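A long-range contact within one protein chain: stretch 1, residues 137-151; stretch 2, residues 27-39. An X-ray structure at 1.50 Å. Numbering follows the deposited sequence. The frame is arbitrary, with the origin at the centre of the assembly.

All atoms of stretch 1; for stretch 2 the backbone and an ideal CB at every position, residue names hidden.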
ATOM      1  N   VAL A 137      13.167  14.076  18.132  1.00 12.43           N
ATOM      2  CA  VAL A 137      12.409  14.331  19.367  1.00 12.58           C
ATOM      3  C   VAL A 137      11.032  13.680  19.185  1.00 12.28           C
ATOM      4  O   VAL A 137      10.375  13.869  18.166  1.00 12.60           O
ATOM      5  CB  VAL A 137      12.235  15.839  19.656  1.00 13.05           C
ATOM      6  CG1 VAL A 137      11.404  16.057  20.933  1.00 14.38           C
ATOM      7  CG2 VAL A 137      13.601  16.520  19.756  1.00 15.71           C
ATOM      8  N   VAL A 138      10.596  12.913  20.181  1.00 12.58           N
ATOM      9  CA  VAL A 138       9.318  12.206  20.152  1.00 13.77           C
ATOM     10  C   VAL A 138       8.436  12.742  21.266  1.00 13.47           C
ATOM     11  O   VAL A 138       8.754  12.579  22.443  1.00 15.43           O
ATOM     12  CB  VAL A 138       9.547  10.690  20.358  1.00 14.17           C
ATOM     13  CG1 VAL A 138       8.225   9.949  20.315  1.00 15.14           C
ATOM     14  CG2 VAL A 138      10.474  10.136  19.292  1.00 16.13           C
ATOM     15  N   GLN A 139       7.350  13.398  20.905  1.00 12.42           N
ATOM     16  CA  GLN A 139       6.416  13.973  21.868  1.00 12.25           C
ATOM     17  C   GLN A 139       5.111  13.164  21.866  1.00 12.13           C
ATOM     18  O   GLN A 139       4.366  13.177  20.902  1.00 13.09           O
ATOM     19  CB  GLN A 139       6.130  15.441  21.522  1.00 12.98           C
ATOM     20  CG  GLN A 139       5.085  16.114  22.401  1.00 13.51           C
ATOM     21  CD  GLN A 139       5.598  16.333  23.802  1.00 16.12           C
ATOM     22  OE1 GLN A 139       6.508  17.144  24.013  1.00 16.12           O
ATOM     23  NE2 GLN A 139       5.088  15.564  24.767  1.00 17.48           N
ATOM     24  N   GLN A 140       4.823  12.506  22.982  1.00 12.12           N
ATOM     25  CA  GLN A 140       3.523  11.887  23.182  1.00 12.90           C
ATOM     26  C   GLN A 140       2.501  12.965  23.490  1.00 13.28           C
ATOM     27  O   GLN A 140       2.795  13.945  24.210  1.00 14.52           O
ATOM     28  CB  GLN A 140       3.566  10.866  24.314  1.00 13.26           C
ATOM     29  CG  GLN A 140       4.485   9.698  24.030  1.00 14.63           C
ATOM     30  CD  GLN A 140       4.511   8.659  25.141  1.00 17.20           C
ATOM     31  OE1 GLN A 140       3.471   8.316  25.691  1.00 19.56           O
ATOM     32  NE2 GLN A 140       5.690   8.157  25.457  1.00 21.03           N
ATOM     33  N   ALA A 141       1.291  12.807  22.965  1.00 12.93           N
ATOM     34  CA  ALA A 141       0.267  13.824  23.121  1.00 13.29           C
ATOM     35  C   ALA A 141      -1.116  13.205  23.252  1.00 14.14           C
ATOM     36  O   ALA A 141      -1.469  12.257  22.556  1.00 14.03           O
ATOM     37  CB  ALA A 141       0.299  14.804  21.943  1.00 14.31           C
ATOM     38  N   ASP A 142      -1.920  13.773  24.134  1.00 14.94           N
ATOM     39  CA  ASP A 142      -3.293  13.317  24.283  1.00 15.89           C
ATOM     40  C   ASP A 142      -4.151  13.647  23.058  1.00 14.17           C
ATOM     41  O   ASP A 142      -5.185  13.028  22.828  1.00 14.34           O
ATOM     42  CB  ASP A 142      -3.915  13.915  25.544  1.00 16.95           C
ATOM     43  CG  ASP A 142      -3.343  13.322  26.823  1.00 20.04           C
ATOM     44  OD1 ASP A 142      -2.672  12.261  26.783  1.00 24.75           O
ATOM     45  OD2 ASP A 142      -3.581  13.921  27.894  1.00 27.96           O
ATOM     46  N   ARG A 143      -3.724  14.616  22.244  1.00 13.86           N
ATOM     47  CA  ARG A 143      -4.414  14.972  21.013  1.00 13.26           C
ATOM     48  C   ARG A 143      -3.428  15.436  19.950  1.00 13.24           C
ATOM     49  O   ARG A 143      -2.663  16.367  20.162  1.00 13.90           O
ATOM     50  CB  ARG A 143      -5.415  16.106  21.229  1.00 13.83           C
ATOM     51  CG  ARG A 143      -6.091  16.577  19.963  1.00 14.10           C
ATOM     52  CD  ARG A 143      -7.128  17.662  20.221  1.00 15.84           C
ATOM     53  NE  ARG A 143      -7.504  18.297  18.978  1.00 17.06           N
ATOM     54  CZ  ARG A 143      -8.216  19.416  18.896  1.00 23.03           C
ATOM     55  NH1 ARG A 143      -8.628  20.028  20.011  1.00 24.28           N
ATOM     56  NH2 ARG A 143      -8.498  19.928  17.704  1.00 25.15           N
ATOM     57  N   VAL A 144      -3.530  14.802  18.794  1.00 12.93           N
ATOM     58  CA  VAL A 144      -2.792  15.146  17.589  1.00 12.92           C
ATOM     59  C   VAL A 144      -3.814  15.289  16.474  1.00 12.59           C
ATOM     60  O   VAL A 144      -4.746  14.476  16.391  1.00 12.33           O
ATOM     61  CB  VAL A 144      -1.815  13.999  17.265  1.00 13.65           C
ATOM     62  CG1 VAL A 144      -1.194  14.172  15.869  1.00 15.67           C
ATOM     63  CG2 VAL A 144      -0.740  13.881  18.342  1.00 15.17           C
ATOM     64  N   ASP A 145      -3.683  16.305  15.627  1.00 11.95           N
ATOM     65  CA  ASP A 145      -4.591  16.507  14.499  1.00 12.71           C
ATOM     66  C   ASP A 145      -3.896  16.247  13.169  1.00 12.54           C
ATOM     67  O   ASP A 145      -2.845  16.815  12.900  1.00 13.50           O
ATOM     68  CB  ASP A 145      -5.154  17.933  14.471  1.00 13.19           C
ATOM     69  CG  ASP A 145      -6.101  18.245  15.642  1.00 16.39           C
ATOM     70  OD1 ASP A 145      -6.394  17.380  16.485  1.00 15.46           O
ATOM     71  OD2 ASP A 145      -6.537  19.415  15.703  1.00 20.81           O
ATOM     72  N   VAL A 146      -4.482  15.367  12.363  1.00 12.28           N
ATOM     73  CA  VAL A 146      -4.003  15.049  11.030  1.00 13.13           C
ATOM     74  C   VAL A 146      -5.019  15.620  10.066  1.00 13.97           C
ATOM     75  O   VAL A 146      -6.102  15.055   9.891  1.00 14.79           O
ATOM     76  CB  VAL A 146      -3.830  13.521  10.838  1.00 12.13           C
ATOM     77  CG1 VAL A 146      -3.610  13.182   9.354  1.00 12.99           C
ATOM     78  CG2 VAL A 146      -2.666  13.027  11.699  1.00 13.12           C
ATOM     79  N   THR A 147      -4.700  16.748   9.456  1.00 14.76           N
ATOM     80  CA  THR A 147      -5.683  17.471   8.660  1.00 16.18           C
ATOM     81  C   THR A 147      -5.404  17.437   7.162  1.00 15.85           C
ATOM     82  O   THR A 147      -6.286  17.789   6.368  1.00 17.69           O
ATOM     83  CB  THR A 147      -5.790  18.956   9.122  1.00 16.96           C
ATOM     84  OG1 THR A 147      -4.529  19.598   8.943  1.00 19.47           O
ATOM     85  CG2 THR A 147      -6.203  19.043  10.576  1.00 17.55           C
ATOM     86  N   ALA A 148      -4.192  17.041   6.762  1.00 15.09           N
ATOM     87  CA  ALA A 148      -3.877  16.904   5.355  1.00 15.22           C
ATOM     88  C   ALA A 148      -4.725  15.793   4.754  1.00 15.90           C
ATOM     89  O   ALA A 148      -4.992  14.810   5.416  1.00 14.46           O
ATOM     90  CB  ALA A 148      -2.375  16.595   5.170  1.00 15.30           C
ATOM     91  N   LEU A 149      -5.101  15.949   3.485  1.00 17.31           N
ATOM     92  CA  LEU A 149      -5.924  14.985   2.776  1.00 18.24           C
ATOM     93  C   LEU A 149      -5.173  14.386   1.598  1.00 19.30           C
ATOM     94  O   LEU A 149      -4.306  15.027   1.002  1.00 19.51           O
ATOM     95  CB  LEU A 149      -7.208  15.653   2.266  1.00 18.96           C
ATOM     96  CG  LEU A 149      -8.024  16.426   3.300  1.00 19.31           C
ATOM     97  CD1 LEU A 149      -9.258  17.033   2.621  1.00 21.52           C
ATOM     98  CD2 LEU A 149      -8.423  15.564   4.500  1.00 19.60           C
ATOM     99  N   ARG A 150      -5.510  13.145   1.258  1.00 20.90           N
ATOM    100  CA  ARG A 150      -4.932  12.519   0.075  1.00 23.18           C
ATOM    101  C   ARG A 150      -5.638  12.983  -1.184  1.00 25.35           C
ATOM    102  O   ARG A 150      -6.833  13.278  -1.157  1.00 25.69           O
ATOM    103  CB  ARG A 150      -5.012  11.007   0.181  1.00 23.61           C
ATOM    104  CG  ARG A 150      -4.169  10.470   1.302  1.00 24.45           C
ATOM    105  CD  ARG A 150      -3.712   9.080   0.991  1.00 26.39           C
ATOM    106  NE  ARG A 150      -2.521   9.088   0.143  1.00 26.70           N
ATOM    107  CZ  ARG A 150      -2.170   8.107  -0.679  1.00 27.89           C
ATOM    108  NH1 ARG A 150      -2.942   7.024  -0.816  1.00 28.48           N
ATOM    109  NH2 ARG A 150      -1.052   8.226  -1.390  1.00 26.47           N
ATOM    110  N   GLN A 151      -4.868  13.031  -2.273  1.00 27.71           N
ATOM    111  CA  GLN A 151      -5.335  13.487  -3.570  1.00 29.89           C
ATOM    112  C   GLN A 151      -5.271  12.321  -4.566  1.00 30.43           C
ATOM    113  O   GLN A 151      -4.209  12.035  -5.112  1.00 31.33           O
ATOM    114  CB  GLN A 151      -4.458  14.652  -4.046  1.00 30.56           C
ATOM    115  CG  GLN A 151      -4.451  15.862  -3.103  1.00 33.53           C
ATOM    116  CD  GLN A 151      -5.842  16.459  -2.893  1.00 36.82           C
ATOM    117  OE1 GLN A 151      -6.262  16.708  -1.759  1.00 40.50           O
ATOM    118  NE2 GLN A 151      -6.558  16.693  -3.991  1.00 39.82           N
ATOM    119  N   UNK A  27      -9.839   6.093   6.978  1.00 19.95           N
ATOM    120  CA  UNK A  27      -8.956   5.028   6.471  1.00 20.41           C
ATOM    121  C   UNK A  27      -8.267   5.403   5.159  1.00 20.43           C
ATOM    122  O   UNK A  27      -7.068   5.214   4.986  1.00 20.97           O
ATOM    123  CB  UNK A  27      -9.757   3.740   6.270  1.00 20.41           C
ATOM    124  N   UNK A  28      -9.047   5.926   4.226  1.00 20.21           N
ATOM    125  CA  UNK A  28      -8.548   6.176   2.887  1.00 20.56           C
ATOM    126  C   UNK A  28      -7.929   7.562   2.745  1.00 20.46           C
ATOM    127  O   UNK A  28      -7.408   7.904   1.677  1.00 22.22           O
ATOM    128  CB  UNK A  28      -9.680   6.007   1.872  1.00 20.56           C
ATOM    129  N   UNK A  29      -7.928   8.342   3.827  1.00 20.30           N
ATOM    130  CA  UNK A  29      -7.322   9.665   3.825  1.00 20.47           C
ATOM    131  C   UNK A  29      -8.176  10.725   3.150  1.00 20.20           C
ATOM    132  O   UNK A  29      -7.671  11.768   2.708  1.00 20.25           O
ATOM    133  CB  UNK A  29      -5.957   9.602   3.136  1.00 20.47           C
ATOM    134  N   UNK A  30      -9.485  10.481   3.099  1.00 20.14           N
ATOM    135  CA  UNK A  30     -10.424  11.435   2.492  1.00 20.42           C
ATOM    136  C   UNK A  30     -10.753  12.628   3.390  1.00 19.94           C
ATOM    137  O   UNK A  30     -11.116  13.704   2.892  1.00 21.12           O
ATOM    138  CB  UNK A  30     -11.722  10.712   2.126  1.00 20.42           C
ATOM    139  N   UNK A  31     -10.659  12.432   4.704  1.00 19.14           N
ATOM    140  CA  UNK A  31     -10.942  13.479   5.679  1.00 18.45           C
ATOM    141  C   UNK A  31      -9.878  13.455   6.766  1.00 17.81           C
ATOM    142  O   UNK A  31      -9.122  12.484   6.909  1.00 17.13           O
ATOM    143  CB  UNK A  31     -12.337  13.305   6.283  1.00 18.45           C
ATOM    144  N   UNK A  32      -9.830  14.545   7.516  1.00 16.88           N
ATOM    145  CA  UNK A  32      -8.944  14.653   8.653  1.00 16.43           C
ATOM    146  C   UNK A  32      -9.314  13.730   9.792  1.00 15.76           C
ATOM    147  O   UNK A  32     -10.422  13.172   9.840  1.00 16.80           O
ATOM    148  CB  UNK A  32      -8.923  16.098   9.154  1.00 16.43           C
ATOM    149  N   UNK A  33      -8.388  13.575  10.719  1.00 14.73           N
ATOM    150  CA  UNK A  33      -8.578  12.760  11.907  1.00 14.30           C
ATOM    151  C   UNK A  33      -7.911  13.408  13.097  1.00 13.61           C
ATOM    152  O   UNK A  33      -6.972  14.193  12.955  1.00 13.93           O
ATOM    153  CB  UNK A  33      -8.031  11.347  11.693  1.00 14.30           C
ATOM    154  N   UNK A  34      -8.415  13.072  14.266  1.00 13.32           N
ATOM    155  CA  UNK A  34      -7.842  13.508  15.517  1.00 13.64           C
ATOM    156  C   UNK A  34      -7.880  12.374  16.540  1.00 13.11           C
ATOM    157  O   UNK A  34      -8.737  11.472  16.473  1.00 13.71           O
ATOM    158  CB  UNK A  34      -8.583  14.739  16.044  1.00 13.64           C
ATOM    159  N   UNK A  35      -6.936  12.368  17.457  1.00 12.77           N
ATOM    160  CA  UNK A  35      -6.879  11.408  18.529  1.00 12.52           C
ATOM    161  C   UNK A  35      -5.541  11.475  19.224  1.00 12.06           C
ATOM    162  O   UNK A  35      -4.693  12.317  18.868  1.00 12.14           O
ATOM    163  CB  UNK A  35      -7.143   9.995  18.005  1.00 12.52           C
ATOM    164  N   UNK A  36      -5.296  10.620  20.210  1.00 12.56           N
ATOM    165  CA  UNK A  36      -3.988  10.603  20.838  1.00 12.70           C
ATOM    166  C   UNK A  36      -2.928  10.173  19.848  1.00 12.04           C
ATOM    167  O   UNK A  36      -3.246   9.541  18.848  1.00 12.10           O
ATOM    168  CB  UNK A  36      -3.985   9.677  22.056  1.00 12.70           C
ATOM    169  N   UNK A  37      -1.687  10.523  20.093  1.00 11.90           N
ATOM    170  CA  UNK A  37      -0.651  10.072  19.215  1.00 12.31           C
ATOM    171  C   UNK A  37       0.719  10.629  19.603  1.00 13.72           C
ATOM    172  O   UNK A  37       0.997  10.946  20.762  1.00 11.33           O
ATOM    173  CB  UNK A  37      -0.995  10.459  17.775  1.00 12.31           C
ATOM    174  N   UNK A  38       1.549  10.820  18.586  1.00 10.67           N
ATOM    175  CA  UNK A  38       2.868  11.419  18.761  1.00 10.82           C
ATOM    176  C   UNK A  38       3.136  12.458  17.689  1.00 10.28           C
ATOM    177  O   UNK A  38       2.540  12.429  16.607  1.00 10.02           O
ATOM    178  CB  UNK A  38       3.956  10.343  18.735  1.00 10.82           C
ATOM    179  N   UNK A  39       4.001  13.411  18.044  1.00 10.36           N
ATOM    180  CA  UNK A  39       4.669  14.284  17.088  1.00 10.48           C
ATOM    181  C   UNK A  39       6.148  13.969  17.146  1.00 10.16           C
ATOM    182  O   UNK A  39       6.767  13.977  18.220  1.00 11.46           O
ATOM    183  CB  UNK A  39       4.401  15.761  17.382  1.00 10.48           C
TER

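Positions 27 and 28 leave the choice open: from neither does an ideal CB find an atom of stretch 1 within 5.5 Å. They are Leu-27, in a helix, and Val-28, whose backbone O accepts a hydrogen bond from a water O at 2.8 Å, and that water O accepts one from Arg-150 NH1 at 2.9 Å.

Position 29 is far stricter. Its phi is 78°, which by itself favours glycine, and its CA-to-CB bond would point toward stretch 1, setting the ideal CB 2.7 Å from Arg-150 CG, a clash. Both point to glycine, and the residue is Gly-29. It closes the helix in a Schellman motif, while its carbonyl O receives a hydrogen bond from Arg-150 N at 2.9 Å.

Position 30 points away and would tolerate many side chains; it is Ala-30. Position 31 also points away, its ideal CB 4.9 Å from Leu-149 CD2. Small, beta-branched or polar residues would all serve, and Val-31 is found.

At position 32 an ideal CB would lie 3.1 Å from Val-146 O and 3.6 Å from Thr-147 CA. That is tight rather than impossible, so glycine is the comfortable choice. Gly-32 CA lies 4.3 Å from Thr-147 CA.

Position 33 opens an antiparallel strand pair, its CB on the face of Val-144 and Val-146. Small or apolar residues fit; Ala-33 trades two backbone hydrogen bonds with Val-146, its N to Val-146 O and its O from Val-146 N, each 2.8 Å.

Position 34 turns to the face of Asp-145, whose OD1 lies 3.5 Å from the ideal CB. A short donor is invited: serine or threonine, with threonine favoured by the extended backbone. Thr-34, chi1 t, donates from OG1 to Asp-145 OD1 at 2.7 Å. Asp-145 OD1 also accepts from Arg-143 NE at 2.9 Å, part of a salt bridge.

Position 35 has phi 168° and psi -178°, a fully stretched backbone that suits glycine, although stretch 1 leaves its CB room. Gly-35 O accepts from Val-144 N at 2.7 Å.

Position 36 stands where the chain turns a corner, opposite a bulge in stretch 1. With phi -65°, and no hydrogen bond to stretch 1 from its N, proline is allowed among others. Pro-36 packs its CA 3.4 Å from Asp-142 O.

Position 37 combines phi 177° with an ideal CB 3.5 Å from Val-144 CG2, so glycine fits best. Gly-37 N donates to Ala-141 O at 3.0 Å.

Position 38 faces the side of Gln-140, with Val-138 CG1 4.6 Å from the ideal CB. Beta-branched apolar residues suit this extended site; Val-38 CG1 meets Val-138 CG1 at 4.4 Å.

Position 39 shares its face with Gln-139 and admits long side chains, apolar or polar. Met-39 CB approaches Gln-139 CB at 4.4 Å, while Met-39 N donates to Gln-139 O at 2.9 Å.

Stretch 2 27-39: LVGAVGATGPGVM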
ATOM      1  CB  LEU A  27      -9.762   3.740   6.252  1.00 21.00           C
ATOM      2  CG  LEU A  27      -9.052   2.584   5.543  1.00 22.55           C
ATOM      3  CD1 LEU A  27      -7.984   2.015   6.445  1.00 23.80           C
ATOM      4  CD2 LEU A  27     -10.074   1.520   5.119  1.00 23.64           C
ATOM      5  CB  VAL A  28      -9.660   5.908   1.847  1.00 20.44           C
ATOM      6  CG1 VAL A  28     -10.294   4.551   2.115  1.00 21.33           C
ATOM      7  CG2 VAL A  28     -10.705   7.017   1.858  1.00 21.38           C
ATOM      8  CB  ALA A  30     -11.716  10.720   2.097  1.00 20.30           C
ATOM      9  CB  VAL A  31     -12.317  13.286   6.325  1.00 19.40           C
ATOM     10  CG1 VAL A  31     -13.421  13.311   5.239  1.00 20.54           C
ATOM     11  CG2 VAL A  31     -12.367  11.996   7.132  1.00 17.20           C
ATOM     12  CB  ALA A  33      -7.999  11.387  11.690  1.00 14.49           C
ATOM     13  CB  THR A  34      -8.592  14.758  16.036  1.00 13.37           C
ATOM     14  OG1 THR A  34      -7.935  15.263  17.189  1.00 14.35           O
ATOM     15  CG2 THR A  34     -10.040  14.448  16.372  1.00 15.17           C
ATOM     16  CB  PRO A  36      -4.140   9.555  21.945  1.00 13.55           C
ATOM     17  CG  PRO A  36      -5.252   8.724  21.513  1.00 15.11           C
ATOM     18  CD  PRO A  36      -6.177   9.562  20.733  1.00 13.64           C
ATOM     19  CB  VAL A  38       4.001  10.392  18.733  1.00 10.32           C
ATOM     20  CG1 VAL A  38       3.844   9.406  19.882  1.00 12.12           C
ATOM     21  CG2 VAL A  38       4.079   9.654  17.363  1.00 10.93           C
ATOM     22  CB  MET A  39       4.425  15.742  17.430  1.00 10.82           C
ATOM     23  CG  MET A  39       5.121  16.741  16.501  1.00 11.31           C
ATOM     24  SD  MET A  39       4.701  18.531  16.735  1.00 10.19           S
ATOM     25  CE  MET A  39       5.437  18.737  18.309  1.00 17.75           C
TER
HETATM   26  O   HOH W   1      -5.497   6.326   0.382  1.00 27.16           O
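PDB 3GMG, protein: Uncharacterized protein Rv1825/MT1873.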